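Local coordinates for 11S globulin (Wrightia tinctoria, PDB 5WXU), which binds and sequesters the plant hormone auxin (indole-3-acetic acid) and probably serves as a hexameric seed storage protein of the 11S globulin family, at the interface of chains A and B. Coordinates in Å, arbitrary orientation; residue numbers count along the deposited sequence, not the author numbering. Chains: chain A/B, 11S globulin.

Contact 1: the interface of chains A and B. Residues chain A 78-79, 185, 187-188, 330, 353, 410; chain B 27-29, 192.
The guanidinium of B:Arg28 has the A:Asp185 carboxylate, the backbone carbonyl O of A:Gln330 and a water at its edge, all in plane. The A:His353 ring has the backbone O of B:Gln192 at its edge. B:Arg28 grips A:Asp185 end-on in a salt bridge. B:Arg28 NH1 lies 3.0 Å from A:Asp185 OD1, on the syn side. B:Arg28 NH2 lies 2.9 Å from A:Asp185 OD2, tilted slightly from the carboxylate plane. The two planes are turned 33° apart. A:Asn188 ND2 also donates to A:Asp185 OD2 (2.9 Å), from above the carboxylate plane, and probably helps fix the carboxylate's rotation. A water links B:Arg28 NE to A:Gln330 OE1. The arginine is extended from CG to NE, which carries its head past A:Ser187 to the aspartate. An alanine here would probably leave the A:Asp185 carboxylate without its charged mate across the interface. B:Gln192 slides past A:Thr410 in the opposite direction, and its amide forms a pair of bonds. B:Gln192 NE2 donates to the backbone O of A:Thr410 (2.9 Å), while B:Gln192 OE1 accepts from the hydroxyl A:Thr410 OG1 (2.7 Å). A:His353 NE2 donates to B:Gln192 O at 2.9 Å, from above the carbonyl plane. The backbone N of A:His353 donates to A:Thr410 OG1, which probably helps point that hydroxyl at B:Gln192. Chain B supplies its first modelled residues, 27-29, and the loop residue B:Gln192. They meet the end of strand 178-185 and loops of chain A.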
ATOM      1  N   ALA A  78      -5.030 -22.661  18.300  1.00 16.52           N
ATOM      2  CA  ALA A  78      -5.309 -22.136  16.967  1.00 16.26           C
ATOM      3  C   ALA A  78      -6.088 -20.794  16.977  1.00 17.38           C
ATOM      4  O   ALA A  78      -6.170 -20.094  15.961  1.00 17.24           O
ATOM      5  CB  ALA A  78      -6.118 -23.161  16.171  1.00 19.63           C
ATOM      6  N   GLY A  79      -6.622 -20.449  18.122  1.00 16.42           N
ATOM      7  CA  GLY A  79      -7.382 -19.228  18.332  1.00 16.64           C
ATOM      8  C   GLY A  79      -8.711 -19.222  17.573  1.00 17.34           C
ATOM      9  O   GLY A  79      -9.083 -18.165  17.055  1.00 17.02           O
ATOM     10  N   ASP A 185     -12.439 -16.806  13.874  1.00 15.16           N
ATOM     11  CA  ASP A 185     -11.015 -16.545  14.103  1.00 15.44           C
ATOM     12  C   ASP A 185     -10.956 -15.538  15.273  1.00 15.51           C
ATOM     13  O   ASP A 185     -10.982 -14.317  15.103  1.00 14.40           O
ATOM     14  CB  ASP A 185     -10.348 -15.993  12.842  1.00 15.53           C
ATOM     15  CG  ASP A 185      -8.930 -15.711  13.014  1.00 16.90           C
ATOM     16  OD1 ASP A 185      -8.364 -16.151  14.058  1.00 16.56           O
ATOM     17  OD2 ASP A 185      -8.384 -15.008  12.095  1.00 16.82           O
ATOM     18  N   SER A 187      -8.491 -14.938  17.410  1.00 13.13           N
ATOM     19  CA  SER A 187      -7.249 -14.170  17.614  1.00 15.34           C
ATOM     20  C   SER A 187      -7.013 -13.066  16.566  1.00 15.22           C
ATOM     21  O   SER A 187      -6.004 -12.352  16.552  1.00 15.92           O
ATOM     22  CB  SER A 187      -6.056 -15.130  17.729  1.00 16.91           C
ATOM     23  OG  SER A 187      -5.566 -15.551  16.477  1.00 15.86           O
ATOM     24  N   ASN A 188      -7.944 -12.957  15.633  1.00 15.28           N
ATOM     25  CA  ASN A 188      -7.882 -11.943  14.617  1.00 16.90           C
ATOM     26  C   ASN A 188      -7.807 -10.520  15.188  1.00 15.31           C
ATOM     27  O   ASN A 188      -8.491 -10.158  16.157  1.00 15.88           O
ATOM     28  CB  ASN A 188      -9.137 -12.066  13.687  1.00 16.06           C
ATOM     29  CG  ASN A 188      -8.926 -11.435  12.318  1.00 16.02           C
ATOM     30  OD1 ASN A 188      -9.099 -10.215  12.164  1.00 15.78           O
ATOM     31  ND2 ASN A 188      -8.607 -12.261  11.320  1.00 14.60           N
ATOM     32  N   GLN A 330      -7.488 -11.720   6.756  1.00 14.95           N
ATOM     33  CA  GLN A 330      -6.307 -12.552   7.039  1.00 15.97           C
ATOM     34  C   GLN A 330      -6.667 -14.047   7.224  1.00 15.93           C
ATOM     35  O   GLN A 330      -6.182 -14.708   8.139  1.00 16.88           O
ATOM     36  CB  GLN A 330      -5.527 -12.006   8.228  1.00 18.25           C
ATOM     37  CG  GLN A 330      -5.146 -10.558   7.995  1.00 19.62           C
ATOM     38  CD  GLN A 330      -4.193  -9.975   9.018  1.00 22.78           C
ATOM     39  OE1 GLN A 330      -4.030 -10.473  10.134  1.00 23.88           O
ATOM     40  NE2 GLN A 330      -3.518  -8.862   8.613  1.00 24.64           N
ATOM     41  N   HIS A 353      -2.032 -21.618  11.201  1.00 16.94           N
ATOM     42  CA  HIS A 353      -2.698 -22.874  11.633  1.00 16.47           C
ATOM     43  C   HIS A 353      -3.720 -23.343  10.619  1.00 17.80           C
ATOM     44  O   HIS A 353      -4.303 -22.564   9.923  1.00 16.65           O
ATOM     45  CB  HIS A 353      -3.377 -22.727  12.912  1.00 18.29           C
ATOM     46  CG  HIS A 353      -2.537 -22.092  13.941  1.00 18.14           C
ATOM     47  ND1 HIS A 353      -1.323 -22.613  14.327  1.00 17.86           N
ATOM     48  CD2 HIS A 353      -2.730 -20.978  14.670  1.00 17.34           C
ATOM     49  CE1 HIS A 353      -0.800 -21.830  15.264  1.00 18.73           C
ATOM     50  NE2 HIS A 353      -1.645 -20.846  15.503  1.00 17.25           N
ATOM     51  N   THR A 410      -5.234 -19.747   9.101  1.00 14.86           N
ATOM     52  CA  THR A 410      -5.143 -18.483   9.824  1.00 14.48           C
ATOM     53  C   THR A 410      -4.154 -17.478   9.226  1.00 16.06           C
ATOM     54  O   THR A 410      -3.440 -16.794   9.968  1.00 19.21           O
ATOM     55  CB  THR A 410      -4.914 -18.678  11.313  1.00 15.51           C
ATOM     56  OG1 THR A 410      -3.673 -19.345  11.452  1.00 16.07           O
ATOM     57  CG2 THR A 410      -5.982 -19.507  11.952  1.00 17.47           C
TER
ATOM     58  N   SER B  27      -1.709 -19.048  19.381  1.00 14.76           N
ATOM     59  CA  SER B  27      -2.417 -18.186  18.370  1.00 16.14           C
ATOM     60  C   SER B  27      -1.653 -16.889  18.161  1.00 16.49           C
ATOM     61  O   SER B  27      -0.655 -16.649  18.843  1.00 16.74           O
ATOM     62  CB  SER B  27      -3.874 -17.900  18.800  1.00 15.56           C
ATOM     63  OG  SER B  27      -3.898 -16.954  19.856  1.00 15.82           O
ATOM     64  N   ARG B  28      -2.226 -16.021  17.325  1.00 17.13           N
ATOM     65  CA  ARG B  28      -1.731 -14.656  17.154  1.00 17.86           C
ATOM     66  C   ARG B  28      -1.701 -13.904  18.463  1.00 16.47           C
ATOM     67  O   ARG B  28      -0.989 -12.907  18.544  1.00 15.92           O
ATOM     68  CB  ARG B  28      -2.589 -13.850  16.159  1.00 15.81           C
ATOM     69  CG  ARG B  28      -2.629 -14.434  14.750  1.00 18.05           C
ATOM     70  CD  ARG B  28      -3.240 -13.374  13.786  1.00 17.28           C
ATOM     71  NE  ARG B  28      -3.898 -13.872  12.576  1.00 17.09           N
ATOM     72  CZ  ARG B  28      -5.088 -14.416  12.532  1.00 17.82           C
ATOM     73  NH1 ARG B  28      -5.745 -14.698  13.644  1.00 16.34           N
ATOM     74  NH2 ARG B  28      -5.613 -14.735  11.348  1.00 20.15           N
ATOM     75  N   GLN B  29      -2.547 -14.285  19.403  1.00 15.35           N
ATOM     76  CA  GLN B  29      -2.710 -13.584  20.669  1.00 17.46           C
ATOM     77  C   GLN B  29      -1.963 -14.361  21.717  1.00 18.86           C
ATOM     78  O   GLN B  29      -2.505 -15.298  22.283  1.00 18.70           O
ATOM     79  CB  GLN B  29      -4.191 -13.396  21.020  1.00 18.40           C
ATOM     80  CG  GLN B  29      -4.927 -12.369  20.150  1.00 16.84           C
ATOM     81  CD  GLN B  29      -4.722 -10.944  20.622  1.00 18.29           C
ATOM     82  OE1 GLN B  29      -3.753 -10.651  21.322  1.00 18.15           O
ATOM     83  NE2 GLN B  29      -5.582 -10.053  20.214  1.00 18.17           N
ATOM     84  N   GLN B 192       2.666 -17.615  15.133  1.00 14.29           N
ATOM     85  CA  GLN B 192       1.314 -17.766  15.653  1.00 13.29           C
ATOM     86  C   GLN B 192       1.181 -18.828  16.730  1.00 16.45           C
ATOM     87  O   GLN B 192       0.053 -19.203  17.102  1.00 15.17           O
ATOM     88  CB  GLN B 192       0.291 -18.073  14.540  1.00 13.84           C
ATOM     89  CG  GLN B 192       0.196 -17.016  13.467  1.00 13.74           C
ATOM     90  CD  GLN B 192      -0.997 -17.173  12.537  1.00 16.80           C
ATOM     91  OE1 GLN B 192      -2.003 -17.807  12.884  1.00 15.15           O
ATOM     92  NE2 GLN B 192      -0.941 -16.498  11.401  1.00 19.43           N
TER
HETATM   93  O   HOH W   1      -3.558 -17.743  15.195  1.00 17.38           O
HETATM   94  O   HOH W   2      -8.047 -10.863  18.984  1.00 17.66           O
HETATM   95  O   HOH W   3      -2.686 -12.968  10.253  1.00 29.44           O

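Contact 2: the interface of chains A and B. Residues chain A 348, 350, 416-417, 423, 425; chain B 116, 118-119, 165-167.
Strand 343-349 of chain A, carrying A:Trp348, meets the chain B loop at B:Gly165 to B:Val167. Strand 416-418, the loop at A:Asn350 and the start of helix 425-428 meet a second chain B loop, with B:Val116, B:Pro118 and B:Gly119. The indole of A:Trp348 presents its edge to chain B. A:Trp348 NE1 donates to B:Gly165 O at 3.3 Å, with the acceptor in the ring plane and an angle of 152° at the hydrogen. The benzene rim of the same ring takes the B:Val167 methyl CG2, 3.6 Å from A:Trp348 CH2. The two side chains cross at about a right angle. CB of A:Thr417 lies over one face of the indole, 3.6 Å above its plane and toward the rim. This contact within chain A probably helps fix the tilt of the ring, whose edge points to chain B. A:Val425 reaches chain B through CG1, which lies 3.8 Å from CG1 of B:Val116. That B:Val116 methyl is anti to its backbone N (chi1 176°), which turns it to the valine opposite. B:Pro118 offers its ring CG to A:Thr417 OG1, 3.5 Å away. A:Asn350 approaches the same proline tip to tip. This patch therefore mixes apolar packing with a small polar cluster. A water bridges the two chains: A:Asn350 ND2, A:Thr417 OG1 and B:Gly165 O all bond to it, with A:Asn350 ND2 and B:Gly165 O each 2.8 Å from the water oxygen.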
ATOM      1  N   TRP A 348       4.424 -28.971   5.898  1.00 17.13           N
ATOM      2  CA  TRP A 348       3.997 -28.169   7.054  1.00 16.93           C
ATOM      3  C   TRP A 348       3.472 -26.795   6.574  1.00 16.14           C
ATOM      4  O   TRP A 348       3.762 -26.347   5.450  1.00 16.84           O
ATOM      5  CB  TRP A 348       5.101 -27.921   8.051  1.00 17.83           C
ATOM      6  CG  TRP A 348       6.276 -27.055   7.524  1.00 16.62           C
ATOM      7  CD1 TRP A 348       6.432 -25.723   7.598  1.00 15.62           C
ATOM      8  CD2 TRP A 348       7.437 -27.541   6.902  1.00 17.36           C
ATOM      9  NE1 TRP A 348       7.582 -25.320   7.058  1.00 17.84           N
ATOM     10  CE2 TRP A 348       8.274 -26.439   6.674  1.00 17.74           C
ATOM     11  CE3 TRP A 348       7.909 -28.813   6.614  1.00 17.49           C
ATOM     12  CZ2 TRP A 348       9.473 -26.544   6.066  1.00 20.66           C
ATOM     13  CZ3 TRP A 348       9.141 -28.921   6.043  1.00 18.87           C
ATOM     14  CH2 TRP A 348       9.916 -27.806   5.746  1.00 20.06           C
ATOM     15  N   ASN A 350       3.687 -22.990   6.713  0.50 17.38           N
ATOM     16  CA  ASN A 350       4.697 -21.961   7.051  0.50 17.34           C
ATOM     17  C   ASN A 350       4.163 -20.918   8.015  0.50 18.53           C
ATOM     18  O   ASN A 350       4.808 -20.548   8.984  0.50 14.04           O
ATOM     19  CB  ASN A 350       5.190 -21.166   5.797  0.50 17.95           C
ATOM     20  CG  ASN A 350       6.132 -21.978   4.920  0.50 21.00           C
ATOM     21  OD1 ASN A 350       6.141 -23.206   5.032  0.50 19.94           O
ATOM     22  ND2 ASN A 350       6.973 -21.294   4.081  0.50 19.31           N
ATOM     23  N   ALA A 416       1.988 -23.761   2.263  1.00 20.99           N
ATOM     24  CA  ALA A 416       2.598 -24.976   2.786  1.00 18.99           C
ATOM     25  C   ALA A 416       3.905 -25.266   2.099  1.00 19.37           C
ATOM     26  O   ALA A 416       4.157 -24.876   0.943  1.00 20.94           O
ATOM     27  CB  ALA A 416       1.643 -26.133   2.674  1.00 22.19           C
ATOM     28  N   THR A 417       4.760 -25.948   2.825  1.00 18.30           N
ATOM     29  CA  THR A 417       6.055 -26.367   2.252  1.00 19.22           C
ATOM     30  C   THR A 417       6.032 -27.899   2.161  1.00 19.35           C
ATOM     31  O   THR A 417       5.681 -28.557   3.148  1.00 19.27           O
ATOM     32  CB  THR A 417       7.103 -25.931   3.238  1.00 22.72           C
ATOM     33  OG1 THR A 417       7.060 -24.512   3.307  1.00 20.97           O
ATOM     34  CG2 THR A 417       8.449 -26.428   2.850  1.00 21.20           C
ATOM     35  N   THR A 423       7.955 -29.474  -5.958  1.00 20.37           N
ATOM     36  CA  THR A 423       8.147 -28.245  -5.157  1.00 20.42           C
ATOM     37  C   THR A 423       8.868 -28.516  -3.862  1.00 20.46           C
ATOM     38  O   THR A 423       8.854 -27.643  -2.996  1.00 21.25           O
ATOM     39  CB  THR A 423       6.780 -27.617  -4.864  1.00 20.22           C
ATOM     40  OG1 THR A 423       5.961 -28.554  -4.174  1.00 21.13           O
ATOM     41  CG2 THR A 423       6.082 -27.173  -6.143  1.00 20.52           C
ATOM     42  N   VAL A 425      11.266 -29.196  -0.563  1.00 18.78           N
ATOM     43  CA  VAL A 425      12.453 -28.632   0.023  1.00 19.03           C
ATOM     44  C   VAL A 425      13.656 -29.560  -0.224  1.00 19.86           C
ATOM     45  O   VAL A 425      14.791 -29.091  -0.372  1.00 17.74           O
ATOM     46  CB  VAL A 425      12.299 -28.281   1.489  1.00 25.04           C
ATOM     47  CG1 VAL A 425      11.286 -27.205   1.646  1.00 28.97           C
ATOM     48  CG2 VAL A 425      11.913 -29.457   2.328  1.00 25.35           C
TER
ATOM     49  N   VAL B 116      15.522 -21.897   1.479  1.00 17.52           N
ATOM     50  CA  VAL B 116      14.601 -22.467   0.527  1.00 17.72           C
ATOM     51  C   VAL B 116      13.280 -21.680   0.505  1.00 16.74           C
ATOM     52  O   VAL B 116      12.618 -21.571   1.559  1.00 17.14           O
ATOM     53  CB  VAL B 116      14.313 -23.951   0.809  1.00 17.37           C
ATOM     54  CG1 VAL B 116      13.269 -24.463  -0.168  1.00 19.71           C
ATOM     55  CG2 VAL B 116      15.616 -24.751   0.702  1.00 18.11           C
ATOM     56  N   PRO B 118       9.699 -22.095  -0.993  1.00 18.20           N
ATOM     57  CA  PRO B 118       8.854 -23.152  -1.544  1.00 21.51           C
ATOM     58  C   PRO B 118       8.055 -22.711  -2.717  1.00 19.06           C
ATOM     59  O   PRO B 118       7.394 -21.616  -2.704  1.00 19.26           O
ATOM     60  CB  PRO B 118       7.960 -23.562  -0.370  1.00 20.77           C
ATOM     61  CG  PRO B 118       8.116 -22.538   0.651  1.00 25.91           C
ATOM     62  CD  PRO B 118       9.266 -21.675   0.360  1.00 20.49           C
ATOM     63  N   GLY B 119       8.178 -23.505  -3.792  1.00 19.04           N
ATOM     64  CA  GLY B 119       7.442 -23.244  -5.027  1.00 20.93           C
ATOM     65  C   GLY B 119       8.258 -22.452  -6.056  1.00 20.72           C
ATOM     66  O   GLY B 119       7.740 -22.044  -7.114  1.00 27.35           O
ATOM     67  N   GLY B 165       9.499 -20.254   9.161  1.00 15.11           N
ATOM     68  CA  GLY B 165       8.993 -21.321   8.338  1.00 16.88           C
ATOM     69  C   GLY B 165       9.882 -21.760   7.223  1.00 15.83           C
ATOM     70  O   GLY B 165       9.563 -22.744   6.549  1.00 18.58           O
ATOM     71  N   ILE B 166      10.903 -20.954   6.944  1.00 16.72           N
ATOM     72  CA  ILE B 166      11.776 -21.143   5.812  1.00 16.28           C
ATOM     73  C   ILE B 166      12.956 -22.065   6.236  1.00 15.99           C
ATOM     74  O   ILE B 166      13.639 -21.799   7.199  1.00 16.56           O
ATOM     75  CB  ILE B 166      12.300 -19.810   5.321  1.00 17.03           C
ATOM     76  CG1 ILE B 166      11.106 -18.998   4.766  1.00 19.88           C
ATOM     77  CG2 ILE B 166      13.462 -19.972   4.313  1.00 17.90           C
ATOM     78  CD1 ILE B 166      10.477 -19.539   3.497  1.00 23.16           C
ATOM     79  N   VAL B 167      13.194 -23.110   5.448  1.00 15.94           N
ATOM     80  CA  VAL B 167      14.378 -23.977   5.664  1.00 16.57           C
ATOM     81  C   VAL B 167      15.684 -23.241   5.335  1.00 17.17           C
ATOM     82  O   VAL B 167      15.834 -22.696   4.267  1.00 15.69           O
ATOM     83  CB  VAL B 167      14.253 -25.246   4.832  1.00 16.08           C
ATOM     84  CG1 VAL B 167      15.550 -26.157   4.897  1.00 16.11           C
ATOM     85  CG2 VAL B 167      13.054 -26.085   5.224  1.00 18.61           C
TER
HETATM   86  O   HOH W   4       9.158 -23.026   3.834  1.00 21.44           O

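Contact 3: the interface of chains A and B. Residues chain A 390-391; chain B 98-99, 165, 190, 193.
Hydrogen bonding from A:Gln390 and A:Asn391 to backbone carbonyls of chain B makes the polar part of this contact. A:Gln390 NE2 donates to B:Glu190 O at 3.0 Å. The bond has an angle of 156° at the hydrogen and lies in the carbonyl plane, with the acceptor tilted slightly from the glutamine amide plane. CG of A:Gln390 is anti to the backbone N (chi1 -178°) and the chain stays extended, which carries the amide out to that carbonyl. A:Asn391 ND2 makes a weak bond to B:Asn98 O, at 3.3 Å. Both acceptors are main-chain atoms, so the bonds do not themselves read the side chains of B:Glu190 or B:Asn98. Van der Waals contact adds to this. B:Leu193 packs alongside the near part of A:Gln390, with B:Leu193 CG 3.9 Å from A:Gln390 CB. The leucine methyl B:Leu193 CD1 also approaches the backbone O of A:Gln390, at 3.4 Å. A:Asn391 ND2 lies beside B:Asn99, with B:Asn99 CB 3.6 Å away. In chain A the two residues lie in the loop between strands 385-388 and 393-399. In chain B they face the end of strand 91-98 and its following loop, together with the loop after strand 178-185 and the loop of B:Gly165.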
ATOM      1  N   GLN A 390       0.716 -24.392  13.128  1.00 16.87           N
ATOM      2  CA  GLN A 390       1.847 -23.860  12.387  1.00 17.67           C
ATOM      3  C   GLN A 390       3.102 -24.696  12.598  1.00 15.68           C
ATOM      4  O   GLN A 390       3.478 -24.922  13.777  1.00 15.76           O
ATOM      5  CB  GLN A 390       2.127 -22.455  12.892  1.00 16.55           C
ATOM      6  CG  GLN A 390       3.273 -21.759  12.137  1.00 17.55           C
ATOM      7  CD  GLN A 390       3.517 -20.327  12.633  1.00 18.25           C
ATOM      8  OE1 GLN A 390       2.843 -19.803  13.540  1.00 17.63           O
ATOM      9  NE2 GLN A 390       4.488 -19.702  12.035  1.00 20.36           N
ATOM     10  N   ASN A 391       3.734 -25.018  11.491  1.00 17.91           N
ATOM     11  CA  ASN A 391       5.031 -25.731  11.403  1.00 17.57           C
ATOM     12  C   ASN A 391       5.061 -27.195  11.813  1.00 16.25           C
ATOM     13  O   ASN A 391       6.072 -27.856  11.477  1.00 18.02           O
ATOM     14  CB  ASN A 391       6.134 -24.999  12.223  1.00 19.15           C
ATOM     15  CG  ASN A 391       6.562 -23.700  11.600  1.00 21.96           C
ATOM     16  OD1 ASN A 391       6.238 -23.340  10.420  1.00 20.65           O
ATOM     17  ND2 ASN A 391       7.376 -23.046  12.307  1.00 19.45           N
TER
ATOM     18  N   ASN B  98      12.232 -22.527  11.671  1.00 14.41           N
ATOM     19  CA  ASN B  98      11.821 -22.021  12.940  1.00 15.20           C
ATOM     20  C   ASN B  98      10.444 -21.407  12.833  1.00 16.55           C
ATOM     21  O   ASN B  98       9.982 -21.082  11.742  1.00 17.33           O
ATOM     22  CB  ASN B  98      12.787 -20.977  13.433  1.00 16.74           C
ATOM     23  CG  ASN B  98      14.199 -21.464  13.430  1.00 20.09           C
ATOM     24  OD1 ASN B  98      15.052 -20.948  12.720  1.00 19.51           O
ATOM     25  ND2 ASN B  98      14.493 -22.453  14.294  1.00 19.47           N
ATOM     26  N   ASN B  99       9.855 -21.211  13.987  1.00 18.07           N
ATOM     27  CA  ASN B  99       8.574 -20.474  14.073  1.00 16.40           C
ATOM     28  C   ASN B  99       8.659 -18.956  14.146  1.00 16.10           C
ATOM     29  O   ASN B  99       7.634 -18.256  14.201  1.00 17.50           O
ATOM     30  CB  ASN B  99       7.753 -20.983  15.252  1.00 17.08           C
ATOM     31  CG  ASN B  99       8.392 -20.735  16.578  1.00 16.55           C
ATOM     32  OD1 ASN B  99       9.576 -21.037  16.722  1.00 19.86           O
ATOM     33  ND2 ASN B  99       7.637 -20.273  17.576  1.00 14.24           N
ATOM     34  N   GLY B 165       9.499 -20.254   9.161  1.00 15.11           N
ATOM     35  CA  GLY B 165       8.993 -21.321   8.338  1.00 16.88           C
ATOM     36  C   GLY B 165       9.882 -21.760   7.223  1.00 15.83           C
ATOM     37  O   GLY B 165       9.563 -22.744   6.549  1.00 18.58           O
ATOM     38  N   GLU B 190       4.751 -13.182  12.561  1.00 14.78           N
ATOM     39  CA  GLU B 190       4.925 -14.438  11.835  1.00 16.05           C
ATOM     40  C   GLU B 190       4.828 -15.671  12.773  1.00 15.96           C
ATOM     41  O   GLU B 190       4.599 -16.755  12.267  1.00 16.03           O
ATOM     42  CB  GLU B 190       6.259 -14.487  11.094  1.00 16.82           C
ATOM     43  CG  GLU B 190       6.359 -13.533   9.889  1.00 17.45           C
ATOM     44  CD  GLU B 190       7.636 -13.674   9.074  1.00 23.02           C
ATOM     45  OE1 GLU B 190       8.592 -14.377   9.481  1.00 21.88           O
ATOM     46  OE2 GLU B 190       7.672 -13.078   7.969  1.00 26.01           O
ATOM     47  N   LEU B 193       2.306 -19.381  17.147  1.00 15.04           N
ATOM     48  CA  LEU B 193       2.285 -20.494  18.104  1.00 15.49           C
ATOM     49  C   LEU B 193       2.196 -19.915  19.530  1.00 16.65           C
ATOM     50  O   LEU B 193       1.110 -19.696  19.999  1.00 17.18           O
ATOM     51  CB  LEU B 193       3.416 -21.458  17.905  1.00 16.21           C
ATOM     52  CG  LEU B 193       3.342 -22.248  16.604  1.00 16.89           C
ATOM     53  CD1 LEU B 193       4.680 -22.836  16.221  1.00 18.38           C
ATOM     54  CD2 LEU B 193       2.308 -23.382  16.751  1.00 17.33           C
TER

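Contact 3 lies between the other two, about 12 Å from contact 1 and 11 Å from contact 2, measured between the centres of their C-alpha atoms. Contacts 1 and 2 are about 20 Å apart. B:Gly165 belongs to both contacts 2 and 3. The chain B segment with B:Glu190, B:Gln192 and B:Leu193 serves contacts 1 and 3. The three patches lie roughly in a row, with contact 3 in the middle, running from a charged end at contact 1 to a more apolar end at contact 2. As the protein is a hexamer of such subunits, this row probably helps hold neighbouring subunits together.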